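Local coordinates for protein putative pyridoxal phosphate-dependent transferase (Clostridium difficile, PDB 4DQ6) that binds pyridoxal-5'-phosphate and is a putative transferase of the class I and II aminotransferase family, built as a two-subunit assembly, at residues 8-14 and 41-45; 169-173 and 216-220; 300-304 and 320-324; 309-314 and 383-387. All coordinates share one frame; numbering follows the deposited sequence.

Interaction 1: residues 8-14 and 41-45; sequences FNEIVDR and DMDFK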
loop_
_atom_site.group_PDB
_atom_site.type_symbol
_atom_site.label_atom_id
_atom_site.label_comp_id
_atom_site.label_asym_id
_atom_site.label_seq_id
_atom_site.Cartn_x
_atom_site.Cartn_y
_atom_site.Cartn_z
ATOM N N PHE A 8 -10.883 21.140 -19.630
ATOM C CA PHE A 8 -11.665 20.027 -19.071
ATOM C C PHE A 8 -12.633 19.463 -20.099
ATOM O O PHE A 8 -13.080 18.352 -19.943
ATOM C CB PHE A 8 -12.470 20.482 -17.833
ATOM C CG PHE A 8 -11.597 20.851 -16.609
ATOM C CD1 PHE A 8 -11.005 19.859 -15.838
ATOM C CD2 PHE A 8 -11.382 22.170 -16.270
ATOM C CE1 PHE A 8 -10.230 20.195 -14.749
ATOM C CE2 PHE A 8 -10.592 22.522 -15.191
ATOM C CZ PHE A 8 -10.044 21.538 -14.421
ATOM N N ASN A 9 -12.860 20.177 -21.209
ATOM C CA ASN A 9 -13.774 19.696 -22.267
ATOM C C ASN A 9 -13.145 18.531 -23.082
ATOM O O ASN A 9 -13.846 17.745 -23.750
ATOM C CB ASN A 9 -14.164 20.846 -23.240
ATOM C CG ASN A 9 -15.171 21.843 -22.664
ATOM O OD1 ASN A 9 -16.054 21.507 -21.860
ATOM N ND2 ASN A 9 -15.140 23.086 -23.207
ATOM N N GLU A 10 -11.824 18.420 -23.053
ATOM C CA GLU A 10 -11.126 17.441 -23.873
ATOM C C GLU A 10 -11.631 16.020 -23.622
ATOM O O GLU A 10 -11.667 15.599 -22.514
ATOM C CB GLU A 10 -9.600 17.498 -23.577
ATOM C CG GLU A 10 -8.775 16.476 -24.377
ATOM C CD GLU A 10 -7.252 16.601 -24.201
ATOM O OE1 GLU A 10 -6.767 17.151 -23.191
ATOM O OE2 GLU A 10 -6.527 16.121 -25.102
ATOM N N ILE A 11 -11.952 15.237 -24.655
ATOM C CA ILE A 11 -12.148 13.777 -24.398
ATOM C C ILE A 11 -10.813 13.046 -24.056
ATOM O O ILE A 11 -9.854 13.202 -24.754
ATOM C CB ILE A 11 -12.865 13.076 -25.590
ATOM C CG1 ILE A 11 -12.155 13.351 -26.923
ATOM C CG2 ILE A 11 -14.303 13.575 -25.672
ATOM C CD1 ILE A 11 -12.411 12.324 -28.030
ATOM N N VAL A 12 -10.737 12.240 -22.986
ATOM C CA VAL A 12 -9.505 11.452 -22.743
ATOM C C VAL A 12 -9.942 9.989 -22.565
ATOM O O VAL A 12 -10.418 9.577 -21.506
ATOM C CB VAL A 12 -8.624 11.965 -21.549
ATOM C CG1 VAL A 12 -7.183 11.505 -21.713
ATOM C CG2 VAL A 12 -8.621 13.489 -21.444
ATOM N N ASP A 13 -9.831 9.233 -23.639
ATOM C CA ASP A 13 -10.267 7.860 -23.637
ATOM C C ASP A 13 -9.345 7.132 -22.655
ATOM O O ASP A 13 -8.135 7.344 -22.595
ATOM C CB ASP A 13 -10.227 7.271 -25.057
ATOM C CG ASP A 13 -10.550 5.774 -25.095
ATOM O OD1 ASP A 13 -11.737 5.383 -24.923
ATOM O OD2 ASP A 13 -9.597 4.997 -25.322
ATOM N N ARG A 14 -9.969 6.346 -21.807
ATOM C CA ARG A 14 -9.224 5.616 -20.799
ATOM C C ARG A 14 -9.281 4.126 -21.029
ATOM O O ARG A 14 -8.925 3.347 -20.146
ATOM C CB ARG A 14 -9.768 5.957 -19.441
ATOM C CG ARG A 14 -9.430 7.326 -18.930
ATOM C CD ARG A 14 -10.188 7.576 -17.655
ATOM N NE ARG A 14 -9.523 6.973 -16.496
ATOM C CZ ARG A 14 -10.058 6.905 -15.277
ATOM N NH1 ARG A 14 -11.301 7.334 -15.087
ATOM N NH2 ARG A 14 -9.385 6.381 -14.247
ATOM N N ASP A 41 -13.643 8.309 -9.503
ATOM C CA ASP A 41 -12.438 8.995 -9.977
ATOM C C ASP A 41 -12.900 9.805 -11.166
ATOM O O ASP A 41 -14.019 9.675 -11.620
ATOM C CB ASP A 41 -11.215 8.081 -10.223
ATOM C CG ASP A 41 -11.338 7.166 -11.407
ATOM O OD1 ASP A 41 -12.198 7.379 -12.296
ATOM O OD2 ASP A 41 -10.523 6.204 -11.497
ATOM N N MET A 42 -12.031 10.662 -11.669
ATOM C CA MET A 42 -12.466 11.609 -12.659
ATOM C C MET A 42 -11.984 11.228 -14.036
ATOM O O MET A 42 -10.887 10.651 -14.188
ATOM C CB MET A 42 -11.895 13.000 -12.341
ATOM C CG MET A 42 -11.992 13.509 -10.899
ATOM S SD MET A 42 -11.260 15.217 -10.956
ATOM C CE MET A 42 -11.321 15.575 -9.178
ATOM N N ASP A 43 -12.722 11.606 -15.068
ATOM C CA ASP A 43 -12.231 11.462 -16.455
ATOM C C ASP A 43 -11.591 12.757 -16.930
ATOM O O ASP A 43 -11.858 13.296 -18.059
ATOM C CB ASP A 43 -13.347 11.060 -17.384
ATOM C CG ASP A 43 -13.794 9.629 -17.159
ATOM O OD1 ASP A 43 -13.037 8.697 -17.509
ATOM O OD2 ASP A 43 -14.908 9.423 -16.643
ATOM N N PHE A 44 -10.717 13.232 -16.075
ATOM C CA PHE A 44 -9.896 14.380 -16.346
ATOM C C PHE A 44 -8.418 14.069 -16.120
ATOM O O PHE A 44 -8.064 13.309 -15.303
ATOM C CB PHE A 44 -10.229 15.537 -15.447
ATOM C CG PHE A 44 -11.593 16.088 -15.617
ATOM C CD1 PHE A 44 -12.150 16.370 -16.856
ATOM C CD2 PHE A 44 -12.305 16.389 -14.497
ATOM C CE1 PHE A 44 -13.452 16.867 -16.937
ATOM C CE2 PHE A 44 -13.574 16.930 -14.547
ATOM C CZ PHE A 44 -14.162 17.141 -15.798
ATOM N N LYS A 45 -7.536 14.688 -16.882
ATOM C CA LYS A 45 -6.105 14.627 -16.619
ATOM C C LYS A 45 -5.752 15.218 -15.286
ATOM O O LYS A 45 -6.428 16.133 -14.809
ATOM C CB LYS A 45 -5.342 15.379 -17.698
ATOM C CG LYS A 45 -5.379 14.660 -19.025
ATOM C CD LYS A 45 -4.551 15.393 -20.030
ATOM C CE LYS A 45 -4.583 14.622 -21.323
ATOM N NZ LYS A 45 -3.915 15.493 -22.311
HETATM O O HOH W 1 -12.004 12.407 -20.720
#
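A bend at chi3 of Arg14 (82°) in an otherwise extended chain carries its guanidinium down to Asp41, whose own CG lies between backbone N and carbonyl carbon, so that the two side chains meet head-on. The grip is end-on and two-pronged: Arg14 NH1 reaches Asp41 OD1 at 2.9 Å and Arg14 NH2 reaches Asp41 OD2 at 3.0 Å, both nearly straight. Both acceptors lie close to the guanidinium plane, yet the carboxylate is turned 50° against it and is met from above its own plane. In the conformer of Asp43 modelled here, Arg14 NH1 also bonds Asp43 OD1 at 3.3 Å, completing a salt-bridge network. Asn17 takes the NE of Arg14. Asp43 has further partners of its own, Trp22 NE1 at OD1 and a salt bridge from OD2 to Lys21. At the other end, Phe8 drives its CD1 edge onto the face of Phe44 in a T-shaped stack, with ring centroids 5.0 Å apart and planes at 71°. Between these two poles a water accepts from Val12 N at 2.6 Å and donates to Asp43 O at 2.8 Å, while Val12 CG1 packs on Lys45 CE. The Lys45 ammonium makes a weak, 3.4 Å salt bridge from NZ to Glu10 OE1; its main partner is Glu61 of the second subunit. The N-terminal segment is thereby laid over the loop leading to helix 48-58, with helix 289-313 packing against Phe8, Met42 and Phe44, helix 20-23 beside Arg14, and the second subunit covering Val12, Arg14 and Asp41.

Interaction 2: residues 169-173 and 216-220; sequences ILCNP and HIPMA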
loop_
_atom_site.group_PDB
_atom_site.type_symbol
_atom_site.label_atom_id
_atom_site.label_comp_id
_atom_site.label_asym_id
_atom_site.label_seq_id
_atom_site.Cartn_x
_atom_site.Cartn_y
_atom_site.Cartn_z
ATOM N N ILE A 169 -18.548 6.833 13.030
ATOM C CA ILE A 169 -17.814 7.138 11.804
ATOM C C ILE A 169 -18.658 8.161 11.011
ATOM O O ILE A 169 -19.789 7.843 10.599
ATOM C CB ILE A 169 -17.497 5.888 10.928
ATOM C CG1 ILE A 169 -16.941 4.719 11.729
ATOM C CG2 ILE A 169 -16.538 6.290 9.773
ATOM C CD1 ILE A 169 -16.554 3.495 10.909
ATOM N N LEU A 170 -18.101 9.361 10.835
ATOM C CA LEU A 170 -18.799 10.483 10.280
ATOM C C LEU A 170 -18.209 10.650 8.860
ATOM O O LEU A 170 -16.958 10.518 8.623
ATOM C CB LEU A 170 -18.536 11.765 11.078
ATOM C CG LEU A 170 -18.773 13.137 10.427
ATOM C CD1 LEU A 170 -20.284 13.318 10.290
ATOM C CD2 LEU A 170 -18.169 14.261 11.235
ATOM N N CYS A 171 -19.077 10.900 7.861
ATOM C CA CYS A 171 -18.640 11.283 6.532
ATOM C C CYS A 171 -18.897 12.766 6.305
ATOM O O CYS A 171 -20.038 13.183 6.367
ATOM C CB CYS A 171 -19.408 10.429 5.512
ATOM S SG CYS A 171 -18.653 10.290 3.884
ATOM N N ASN A 172 -17.835 13.555 6.032
ATOM C CA ASN A 172 -17.923 15.028 5.952
ATOM C C ASN A 172 -16.951 15.588 4.975
ATOM O O ASN A 172 -15.814 15.694 5.311
ATOM C CB ASN A 172 -17.660 15.531 7.411
ATOM C CG ASN A 172 -17.579 17.034 7.588
ATOM O OD1 ASN A 172 -18.378 17.726 7.052
ATOM N ND2 ASN A 172 -16.638 17.521 8.478
ATOM N N PRO A 173 -17.424 15.980 3.781
ATOM C CA PRO A 173 -18.789 15.901 3.263
ATOM C C PRO A 173 -19.339 14.475 3.141
ATOM O O PRO A 173 -18.559 13.512 3.001
ATOM C CB PRO A 173 -18.681 16.510 1.859
ATOM C CG PRO A 173 -17.431 17.307 1.870
ATOM C CD PRO A 173 -16.510 16.665 2.836
ATOM N N HIS A 216 -16.180 23.762 3.916
ATOM C CA HIS A 216 -15.809 22.630 4.727
ATOM C C HIS A 216 -15.347 23.052 6.100
ATOM O O HIS A 216 -14.451 23.909 6.236
ATOM C CB HIS A 216 -14.722 21.795 4.067
ATOM C CG HIS A 216 -14.348 20.611 4.849
ATOM N ND1 HIS A 216 -15.167 19.539 4.966
ATOM C CD2 HIS A 216 -13.219 20.341 5.613
ATOM C CE1 HIS A 216 -14.587 18.641 5.798
ATOM N NE2 HIS A 216 -13.425 19.147 6.231
ATOM N N ILE A 217 -15.901 22.395 7.118
ATOM C CA ILE A 217 -15.488 22.555 8.526
ATOM C C ILE A 217 -14.981 21.211 9.046
ATOM O O ILE A 217 -15.787 20.296 9.220
ATOM C CB ILE A 217 -16.700 22.952 9.402
ATOM C CG1 ILE A 217 -17.419 24.179 8.854
ATOM C CG2 ILE A 217 -16.281 23.124 10.857
ATOM C CD1 ILE A 217 -16.586 25.418 8.726
ATOM N N PRO A 218 -13.688 21.053 9.296
ATOM C CA PRO A 218 -13.198 19.834 9.881
ATOM C C PRO A 218 -13.833 19.727 11.264
ATOM O O PRO A 218 -13.773 20.665 12.065
ATOM C CB PRO A 218 -11.667 20.026 9.896
ATOM C CG PRO A 218 -11.448 21.085 8.844
ATOM C CD PRO A 218 -12.613 21.961 8.912
ATOM N N MET A 219 -14.340 18.544 11.572
ATOM C CA MET A 219 -14.927 18.371 12.869
ATOM C C MET A 219 -13.963 18.692 14.001
ATOM O O MET A 219 -14.314 19.303 15.021
ATOM C CB MET A 219 -15.417 16.933 12.973
ATOM C CG MET A 219 -15.886 16.487 14.352
ATOM S SD MET A 219 -17.345 17.340 15.045
ATOM C CE MET A 219 -18.607 16.135 14.622
ATOM N N ALA A 220 -12.736 18.234 13.859
ATOM C CA ALA A 220 -11.722 18.434 14.897
ATOM C C ALA A 220 -11.317 19.891 15.068
ATOM O O ALA A 220 -10.672 20.221 16.068
ATOM C CB ALA A 220 -10.468 17.633 14.524
HETATM O O HOH W 2 -18.344 20.781 6.711
HETATM O O HOH W 3 -17.933 19.338 4.461
#
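Asn172 and His216 cross with the amide and imidazole planes only 32° apart, and the ring presents its edge to the backbone of Asn172: His216 CE1 lies 3.2 Å from Asn172 O, near the ring plane. The CG of Asn172 stands anti to the backbone N (chi1 175°), which extends the amide across to the other segment, where ND2 donates to Ile217 O at 3.0 Å with an N-H...O angle of 157°. The acceptor lies in the amide plane, whereas the donor is tilted out of the plane of the Ile217 carbonyl. Asn172 ND2 also makes a weak hydrogen bond to Glu204 OE2. Asn172 OD1 receives hydrogen bonds from two waters; one is bound in turn by Ile217 N, the other lies 2.8 Å from His216 ND1. The other ring nitrogen, NE2, is hydrogen-bonded to Glu204, so both ring nitrogens have partners and the ring's rotation is fixed. Pro173, which follows a cis peptide bond, brings CD within 3.8 Å of His216 ND1. Farther along, Leu170 and Met219 make an apolar contact, Leu170 CD2 to Met219 CE at 3.9 Å. The contact thus ties the C-terminal end of strand 165-171, where Cys171 lines the pyridoxal-5'-phosphate pocket, to the loop before helix 224-228; neighbouring strand 199-203 and helix 183-195 pack round Leu170 and Met219, and strand 230-234 touches His216 and Met219.

Interaction 3: residues 300-304 and 320-324; sequences ESNID and RKPEG
Lys321 and Ile303 lose the most surface in this contact, followed by Pro322. The lysine reaches across the helix surface with its chain fully extended, CG anti to the backbone N (chi1 -177°), and sets its ammonium between two carboxylates one helical turn apart. Lys321 NZ lies 2.8 Å from Glu300 OE2 and equally 2.8 Å from Asp304 OD1, forming a salt-bridge network. The two acceptors are used differently: Glu300 offers its anti lone pair and Asp304 its syn lone pair. The other oxygen of Glu300, OE1, accepts from the backbone N of Lys212, which, with the lysine on OE2, holds the carboxylate by both oxygens. Beneath the charges, Ile303 presses its CG2 branch against the aliphatic stem, 3.8 Å from Lys321 CG, and the same methyl meets Pro322 CD at 4.0 Å. Ile303 CD1 extends farther, to Pro322 CG, the two side chains lying antiparallel, side by side. Leu211 packs against both Glu300 and Ile303. A lysine bridging acidic residues at positions i and i+4 of a helix, above an apolar layer, here packs the long helix 289-313 on the loop of the hairpin between antiparallel strands 318-319 and 327-331, in the C-terminal part of this aminotransferase-family fold.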
loop_
_atom_site.group_PDB
_atom_site.type_symbol
_atom_site.label_atom_id
_atom_site.label_comp_id
_atom_site.label_asym_id
_atom_site.label_seq_id
_atom_site.Cartn_x
_atom_site.Cartn_y
_atom_site.Cartn_z
ATOM N N GLU A 300 -19.178 22.760 -10.979
ATOM C CA GLU A 300 -20.432 23.396 -10.645
ATOM C C GLU A 300 -21.264 23.679 -11.883
ATOM O O GLU A 300 -22.497 23.535 -11.887
ATOM C CB GLU A 300 -20.232 24.642 -9.803
ATOM C CG GLU A 300 -21.567 25.139 -9.222
ATOM C CD GLU A 300 -21.476 25.814 -7.839
ATOM O OE1 GLU A 300 -20.357 25.956 -7.280
ATOM O OE2 GLU A 300 -22.577 26.204 -7.320
ATOM N N SER A 301 -20.603 24.028 -12.969
ATOM C CA SER A 301 -21.335 24.174 -14.217
ATOM C C SER A 301 -21.948 22.869 -14.711
ATOM O O SER A 301 -23.113 22.805 -15.101
ATOM C CB SER A 301 -20.380 24.749 -15.234
ATOM O OG SER A 301 -21.050 25.040 -16.458
ATOM N N ASN A 302 -21.181 21.779 -14.674
ATOM C CA ASN A 302 -21.729 20.419 -14.956
ATOM C C ASN A 302 -22.965 20.118 -14.105
ATOM O O ASN A 302 -23.911 19.558 -14.594
ATOM C CB ASN A 302 -20.702 19.295 -14.747
ATOM C CG ASN A 302 -19.881 18.958 -16.010
ATOM O OD1 ASN A 302 -19.933 19.672 -17.077
ATOM N ND2 ASN A 302 -19.017 17.946 -15.870
ATOM N N ILE A 303 -22.870 20.412 -12.792
ATOM C CA ILE A 303 -23.964 20.123 -11.862
ATOM C C ILE A 303 -25.218 20.911 -12.239
ATOM O O ILE A 303 -26.299 20.349 -12.374
ATOM C CB ILE A 303 -23.500 20.386 -10.435
ATOM C CG1 ILE A 303 -22.576 19.280 -9.967
ATOM C CG2 ILE A 303 -24.721 20.514 -9.540
ATOM C CD1 ILE A 303 -21.751 19.616 -8.733
ATOM N N ASP A 304 -25.037 22.189 -12.489
ATOM C CA ASP A 304 -26.145 23.054 -12.897
ATOM C C ASP A 304 -26.757 22.583 -14.243
ATOM O O ASP A 304 -27.965 22.499 -14.380
ATOM C CB ASP A 304 -25.657 24.499 -12.945
ATOM C CG ASP A 304 -25.455 25.111 -11.597
ATOM O OD1 ASP A 304 -25.976 24.572 -10.582
ATOM O OD2 ASP A 304 -24.765 26.131 -11.560
ATOM N N ARG A 320 -31.563 17.125 -5.707
ATOM C CA ARG A 320 -31.151 18.310 -4.959
ATOM C C ARG A 320 -29.688 18.597 -5.291
ATOM O O ARG A 320 -28.879 17.658 -5.251
ATOM C CB ARG A 320 -31.288 18.052 -3.440
ATOM N N LYS A 321 -29.344 19.841 -5.568
ATOM C CA LYS A 321 -27.948 20.203 -5.908
ATOM C C LYS A 321 -27.056 19.856 -4.684
ATOM O O LYS A 321 -27.357 20.255 -3.534
ATOM C CB LYS A 321 -27.839 21.670 -6.212
ATOM C CG LYS A 321 -26.490 22.143 -6.642
ATOM C CD LYS A 321 -26.505 23.568 -7.147
ATOM C CE LYS A 321 -25.110 24.078 -7.360
ATOM N NZ LYS A 321 -25.128 25.405 -8.089
ATOM N N PRO A 322 -25.982 19.118 -4.894
ATOM C CA PRO A 322 -25.082 18.829 -3.759
ATOM C C PRO A 322 -24.343 20.055 -3.309
ATOM O O PRO A 322 -24.118 20.979 -4.079
ATOM C CB PRO A 322 -24.069 17.872 -4.341
ATOM C CG PRO A 322 -24.101 18.107 -5.838
ATOM C CD PRO A 322 -25.488 18.562 -6.179
ATOM N N GLU A 323 -23.947 20.087 -2.054
ATOM C CA GLU A 323 -23.138 21.123 -1.474
ATOM C C GLU A 323 -21.634 20.835 -1.634
ATOM O O GLU A 323 -20.783 21.774 -1.663
ATOM C CB GLU A 323 -23.488 21.248 0.012
ATOM C CG GLU A 323 -24.943 21.672 0.216
ATOM C CD GLU A 323 -25.493 21.488 1.614
ATOM O OE1 GLU A 323 -24.756 20.958 2.419
ATOM O OE2 GLU A 323 -26.695 21.901 1.806
ATOM N N GLY A 324 -21.300 19.560 -1.760
ATOM C CA GLY A 324 -19.946 19.098 -1.999
ATOM C C GLY A 324 -19.939 17.734 -2.605
ATOM O O GLY A 324 -21.013 17.124 -2.782
#

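Interaction 4: residues 309-314 and 383-387; sequences YINENM and LIRIK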
loop_
_atom_site.group_PDB
_atom_site.type_symbol
_atom_site.label_atom_id
_atom_site.label_comp_id
_atom_site.label_asym_id
_atom_site.label_seq_id
_atom_site.Cartn_x
_atom_site.Cartn_y
_atom_site.Cartn_z
ATOM N N TYR A 309 -31.072 19.829 -17.099
ATOM C CA TYR A 309 -31.425 18.793 -18.047
ATOM C C TYR A 309 -32.436 17.817 -17.472
ATOM O O TYR A 309 -33.442 17.529 -18.096
ATOM C CB TYR A 309 -30.196 18.030 -18.530
ATOM C CG TYR A 309 -30.459 17.167 -19.700
ATOM C CD1 TYR A 309 -31.002 15.897 -19.584
ATOM C CD2 TYR A 309 -30.130 17.627 -20.979
ATOM C CE1 TYR A 309 -31.251 15.102 -20.727
ATOM C CE2 TYR A 309 -30.391 16.854 -22.091
ATOM C CZ TYR A 309 -30.911 15.591 -21.953
ATOM O OH TYR A 309 -31.186 14.826 -23.054
ATOM N N ILE A 310 -32.206 17.370 -16.229
ATOM C CA ILE A 310 -33.121 16.410 -15.586
ATOM C C ILE A 310 -34.500 17.059 -15.372
ATOM O O ILE A 310 -35.540 16.448 -15.677
ATOM C CB ILE A 310 -32.589 15.886 -14.210
ATOM C CG1 ILE A 310 -31.360 14.976 -14.393
ATOM C CG2 ILE A 310 -33.670 15.131 -13.440
ATOM C CD1 ILE A 310 -30.497 14.849 -13.148
ATOM N N ASN A 311 -34.517 18.294 -14.894
ATOM C CA ASN A 311 -35.782 18.964 -14.604
ATOM C C ASN A 311 -36.592 19.254 -15.853
ATOM O O ASN A 311 -37.818 19.195 -15.849
ATOM C CB ASN A 311 -35.536 20.255 -13.797
ATOM C CG ASN A 311 -35.072 20.000 -12.360
ATOM O OD1 ASN A 311 -35.230 18.908 -11.775
ATOM N ND2 ASN A 311 -34.497 21.019 -11.776
ATOM N N GLU A 312 -35.913 19.538 -16.946
ATOM C CA GLU A 312 -36.561 19.782 -18.238
ATOM C C GLU A 312 -36.948 18.492 -18.981
ATOM O O GLU A 312 -38.055 18.385 -19.579
ATOM C CB GLU A 312 -35.661 20.712 -19.073
ATOM C CG GLU A 312 -35.626 22.090 -18.431
ATOM C CD GLU A 312 -34.836 23.147 -19.182
ATOM O OE1 GLU A 312 -34.259 22.855 -20.268
ATOM O OE2 GLU A 312 -34.798 24.286 -18.623
ATOM N N ASN A 313 -36.069 17.494 -18.964
ATOM C CA ASN A 313 -36.235 16.319 -19.829
ATOM C C ASN A 313 -36.649 15.040 -19.109
ATOM O O ASN A 313 -37.189 14.145 -19.726
ATOM C CB ASN A 313 -34.968 16.085 -20.640
ATOM C CG ASN A 313 -34.613 17.279 -21.492
ATOM O OD1 ASN A 313 -35.370 17.648 -22.390
ATOM N ND2 ASN A 313 -33.531 17.933 -21.167
ATOM N N MET A 314 -36.412 14.959 -17.804
ATOM C CA MET A 314 -36.818 13.782 -16.972
ATOM C C MET A 314 -37.485 14.224 -15.676
ATOM O O MET A 314 -36.996 13.964 -14.579
ATOM C CB MET A 314 -35.599 12.904 -16.652
ATOM C CG MET A 314 -34.896 12.433 -17.914
ATOM S SD MET A 314 -33.446 11.401 -17.679
ATOM C CE MET A 314 -32.101 12.585 -17.559
ATOM N N LEU A 383 -26.632 11.596 -19.755
ATOM C CA LEU A 383 -28.026 12.018 -19.455
ATOM C C LEU A 383 -28.978 11.574 -20.558
ATOM O O LEU A 383 -30.107 11.168 -20.294
ATOM C CB LEU A 383 -28.109 13.514 -19.181
ATOM C CG LEU A 383 -27.373 14.015 -17.951
ATOM C CD1 LEU A 383 -27.135 15.506 -18.037
ATOM C CD2 LEU A 383 -28.150 13.614 -16.690
ATOM N N ILE A 384 -28.520 11.609 -21.815
ATOM C CA ILE A 384 -29.303 11.101 -22.940
ATOM C C ILE A 384 -29.585 9.597 -22.823
ATOM O O ILE A 384 -30.719 9.138 -23.030
ATOM C CB ILE A 384 -28.600 11.389 -24.268
ATOM C CG1 ILE A 384 -28.523 12.894 -24.552
ATOM C CG2 ILE A 384 -29.331 10.625 -25.368
ATOM C CD1 ILE A 384 -27.552 13.231 -25.679
ATOM N N ARG A 385 -28.575 8.848 -22.350
ATOM C CA ARG A 385 -28.736 7.406 -22.081
ATOM C C ARG A 385 -29.729 7.105 -20.954
ATOM O O ARG A 385 -30.565 6.196 -21.064
ATOM C CB ARG A 385 -27.370 6.726 -21.833
ATOM C CG ARG A 385 -26.498 6.676 -23.095
ATOM C CD ARG A 385 -25.213 5.840 -22.898
ATOM N NE ARG A 385 -24.442 5.855 -24.142
ATOM C CZ ARG A 385 -23.693 4.860 -24.593
ATOM N NH1 ARG A 385 -23.504 3.743 -23.891
ATOM N NH2 ARG A 385 -23.095 5.008 -25.777
ATOM N N ILE A 386 -29.691 7.916 -19.911
ATOM C CA ILE A 386 -30.581 7.729 -18.789
ATOM C C ILE A 386 -31.998 8.019 -19.278
ATOM O O ILE A 386 -32.915 7.250 -19.026
ATOM C CB ILE A 386 -30.192 8.646 -17.615
ATOM C CG1 ILE A 386 -28.860 8.182 -17.017
ATOM C CG2 ILE A 386 -31.272 8.628 -16.552
ATOM C CD1 ILE A 386 -28.090 9.180 -16.143
ATOM N N LYS A 387 -32.171 9.085 -20.044
ATOM C CA LYS A 387 -33.509 9.420 -20.603
ATOM C C LYS A 387 -34.023 8.268 -21.508
ATOM O O LYS A 387 -35.184 7.857 -21.415
ATOM C CB LYS A 387 -33.430 10.753 -21.346
ATOM C CG LYS A 387 -34.752 11.270 -21.914
ATOM C CD LYS A 387 -34.570 12.663 -22.479
ATOM C CE LYS A 387 -33.800 12.752 -23.788
ATOM N NZ LYS A 387 -33.879 14.141 -24.382
#
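Helix segments 309-313 and 383-387 run in roughly the same direction, with axes 11.2 Å apart at closest approach and a crossing angle of -33°. This is the meeting of the C-terminal end of the long helix 289-313 with the last helix of the chain, 376-390, a helix-helix packing in the C-terminal part of the aminotransferase-family fold. Leu383 is at its centre: its CB sits 3.8 Å from Tyr309 CD1, each side chain pointing past the other toward the opposing helix, while its CD2 branch touches both Ile310 CG1 and Met314 CE, at 4.2 Å each and on the same side of it. Tyr309, with CG anti to the backbone N (chi1 -168°), reaches across to the second helix, where its hydroxyl also touches Ile384 CG1. Asn313, a turn later, places ND2 over the centre of one face of the phenol ring, 3.2 Å above its plane. Its CB meanwhile rests on Lys387 CD. Met314, the first residue to leave helical geometry, turns back over the second helix through a bend at chi3, and in the conformer modelled here its SD approaches Lys387 CA at 3.5 Å and Ile386 CG2 at 3.7 Å. Phe305 and Ala306 of the first helix extend the apolar surface around Leu383. Lys387 bends at chi3 (73°) to come in crosswise to the tyrosine, and its NZ donates a 3.1 Å hydrogen bond to Tyr309 OH.

How the interactions relate
Helix 289-313 connects three of the four contacts: it supplies a segment to interactions 3 and 4, whose centres lie about 15 Å apart, and packs against the aromatic end of interaction 1. The segments of interactions 3 and 4 alternate along the chain, whereas the other contacts follow in series. Interaction 2 is far from interactions 1 and 4, about 29 and 32 Å between centres, but comes within about 5 Å of interaction 3 at the nearest atoms. Interactions 1 and 2 both come near a bound pyridoxal-5'-phosphate: side chains of Asp41 and Pro173 each lie about 8 Å from one, and Cys171 touches it. Interaction 3 is more remote, Pro322 being about 13 Å from the cofactor.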